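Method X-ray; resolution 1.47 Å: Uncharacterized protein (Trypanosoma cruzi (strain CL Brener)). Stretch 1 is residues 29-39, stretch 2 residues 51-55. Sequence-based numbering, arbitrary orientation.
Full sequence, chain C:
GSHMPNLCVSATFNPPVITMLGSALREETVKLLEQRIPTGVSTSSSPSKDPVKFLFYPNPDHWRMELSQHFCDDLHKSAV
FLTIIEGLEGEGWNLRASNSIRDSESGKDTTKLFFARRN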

# COMPACT_ATOMS: atom_id res chain seq x y z
N THR C 29 10.68 20.36 10.23
CA THR C 29 10.66 19.00 9.69
C THR C 29 10.95 19.04 8.17
O THR C 29 11.69 18.17 7.65
CB THR C 29 9.29 18.37 9.95
OG1 THR C 29 9.13 18.26 11.36
CG2 THR C 29 9.16 17.02 9.29
N VAL C 30 10.37 20.04 7.51
CA VAL C 30 10.56 20.25 6.06
C VAL C 30 12.07 20.44 5.84
O VAL C 30 12.64 19.87 4.91
CB VAL C 30 9.68 21.41 5.59
CG1 VAL C 30 9.97 21.74 4.13
CG2 VAL C 30 8.17 21.12 5.80
N LYS C 31 12.67 21.31 6.63
CA LYS C 31 14.11 21.66 6.50
C LYS C 31 14.97 20.41 6.74
O LYS C 31 15.92 20.20 6.01
CB LYS C 31 14.49 22.80 7.45
CG LYS C 31 13.97 24.16 7.02
CD LYS C 31 14.21 24.56 5.55
CE LYS C 31 13.59 25.89 5.19
NZ LYS C 31 13.73 26.86 6.29
N LEU C 32 14.59 19.54 7.68
CA LEU C 32 15.36 18.31 7.92
C LEU C 32 15.26 17.43 6.67
O LEU C 32 16.25 16.85 6.23
CB LEU C 32 14.78 17.62 9.16
CG LEU C 32 15.43 16.32 9.60
CD1 LEU C 32 15.33 16.18 11.12
CD2 LEU C 32 14.81 15.10 8.93
N LEU C 33 14.07 17.29 6.12
CA LEU C 33 13.92 16.48 4.89
C LEU C 33 14.64 17.08 3.68
O LEU C 33 15.21 16.30 2.88
CB LEU C 33 12.46 16.26 4.55
CG LEU C 33 11.70 15.39 5.53
CD1 LEU C 33 10.27 15.32 5.09
CD2 LEU C 33 12.32 14.01 5.59
N GLU C 34 14.67 18.40 3.57
CA GLU C 34 15.42 19.14 2.52
C GLU C 34 16.85 18.61 2.50
O GLU C 34 17.36 18.38 1.41
CB GLU C 34 15.40 20.64 2.79
CG GLU C 34 14.85 21.45 1.66
CD GLU C 34 14.51 22.84 2.17
OE1 GLU C 34 15.35 23.46 2.93
OE2 GLU C 34 13.40 23.25 1.86
N GLN C 35 17.47 18.45 3.67
CA GLN C 35 18.90 18.07 3.80
C GLN C 35 19.07 16.58 3.52
O GLN C 35 20.09 16.20 2.96
CB GLN C 35 19.40 18.42 5.20
CG GLN C 35 19.26 19.91 5.55
CD GLN C 35 19.27 20.19 7.03
OE1 GLN C 35 19.18 19.28 7.86
NE2 GLN C 35 19.37 21.46 7.38
N ARG C 36 18.11 15.75 3.94
CA ARG C 36 18.23 14.26 3.88
C ARG C 36 17.98 13.72 2.47
O ARG C 36 18.63 12.74 2.09
CB ARG C 36 17.30 13.57 4.88
CG ARG C 36 17.50 14.04 6.31
CD ARG C 36 18.52 13.28 7.11
NE ARG C 36 18.23 13.47 8.53
CZ ARG C 36 18.82 12.80 9.51
NH1 ARG C 36 19.72 11.88 9.24
NH2 ARG C 36 18.49 13.06 10.77
N ILE C 37 17.02 14.27 1.73
CA ILE C 37 16.53 13.64 0.46
C ILE C 37 17.65 13.65 -0.57
O ILE C 37 18.09 12.57 -0.95
CB ILE C 37 15.20 14.26 -0.02
CG1 ILE C 37 14.09 13.86 0.95
CG2 ILE C 37 14.86 13.81 -1.45
CD1 ILE C 37 12.81 14.56 0.75
N PRO C 38 18.22 14.80 -1.00
CA PRO C 38 19.23 14.73 -2.06
C PRO C 38 20.45 13.94 -1.56
O PRO C 38 21.17 13.40 -2.39
CB PRO C 38 19.57 16.19 -2.40
CG PRO C 38 18.53 17.01 -1.66
CD PRO C 38 18.04 16.18 -0.50
N THR C 39 20.64 13.89 -0.24
CA THR C 39 21.54 12.94 0.49
C THR C 39 22.33 13.72 1.55
O THR C 39 22.47 13.18 2.69
CB THR C 39 22.45 12.17 -0.48
OG1 THR C 39 22.53 10.80 -0.07
CG2 THR C 39 23.83 12.79 -0.62
N PRO C 51 21.68 23.72 -3.30
CA PRO C 51 20.74 22.68 -2.87
C PRO C 51 19.27 23.01 -3.21
O PRO C 51 18.86 24.12 -3.13
CB PRO C 51 20.99 22.58 -1.35
CG PRO C 51 21.66 23.90 -0.95
CD PRO C 51 22.39 24.36 -2.18
N VAL C 52 18.47 22.00 -3.56
CA VAL C 52 17.03 22.22 -3.87
C VAL C 52 16.23 22.33 -2.57
O VAL C 52 16.67 21.81 -1.51
CB VAL C 52 16.42 21.15 -4.78
CG1 VAL C 52 16.98 21.19 -6.20
CG2 VAL C 52 16.57 19.78 -4.16
N LYS C 53 15.12 23.05 -2.66
CA LYS C 53 14.32 23.47 -1.49
C LYS C 53 12.87 23.03 -1.69
O LYS C 53 12.37 22.93 -2.83
CB LYS C 53 14.31 24.99 -1.34
CG LYS C 53 15.66 25.67 -1.25
CD LYS C 53 15.49 27.06 -0.71
CE LYS C 53 16.33 27.32 0.52
NZ LYS C 53 15.83 26.58 1.70
N PHE C 54 12.18 22.80 -0.60
CA PHE C 54 10.72 22.80 -0.61
C PHE C 54 10.19 24.23 -0.65
O PHE C 54 10.65 25.09 0.13
CB PHE C 54 10.23 22.10 0.67
CG PHE C 54 10.24 20.60 0.61
CD1 PHE C 54 9.24 19.92 -0.07
CD2 PHE C 54 11.20 19.87 1.26
CE1 PHE C 54 9.17 18.53 -0.11
CE2 PHE C 54 11.14 18.50 1.23
CZ PHE C 54 10.18 17.82 0.49
N LEU C 55 9.22 24.43 -1.54
CA LEU C 55 8.42 25.66 -1.64
C LEU C 55 6.99 25.43 -1.16
O LEU C 55 6.44 24.37 -1.42
CB LEU C 55 8.41 26.19 -3.07
CG LEU C 55 9.77 26.55 -3.69
CD1 LEU C 55 9.58 27.24 -5.05
CD2 LEU C 55 10.63 27.42 -2.80
O HOH W 1 11.66 25.08 2.77

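Glu-34 and Phe-54 carry most of this contact between a helix and an extended segment. The CA-to-CB bond of Glu-34 points sideways, yet its carboxylate reaches the segment: with chi1 between wells at -123° and chi2 t, the end of the side chain comes nearer, and both carboxylate oxygens find partners there. Glu-34 OE2 accepts a hydrogen bond from Phe-54 N (2.8 Å, 150° at the hydrogen), catering for the hydrogen-bonding need of that backbone amide. Glu-34 OE2 also accepts a hydrogen bond from water 1 (2.7 Å to the water O), which donates as well to Phe-54 O (2.8 Å from the water O), so one oxygen holds the amide of that residue directly and its carbonyl through the water. Glu-34 OE1 forms a salt bridge with Lys-53 NZ at 3.4 Å; the hydrogen bond in it is weak, and Lys-53 has chi3 off-well at 125° and chi4 m in this conformation. The CA-to-CB bond of Phe-54, chi1 m, points toward the helical stretch, and its side chain has three apolar neighbours there: Val-30 CG1 (t rotamer) meets Phe-54 CB at 3.5 Å, Leu-33 CB lies 4.2 Å from Phe-54 CE2, and Ile-37 CD1, extended by an m,t rotamer, meets the ring edge at Phe-54 CZ, 4.2 Å. Pro-38 CG packs against Val-52 CG2 at 4.2 Å.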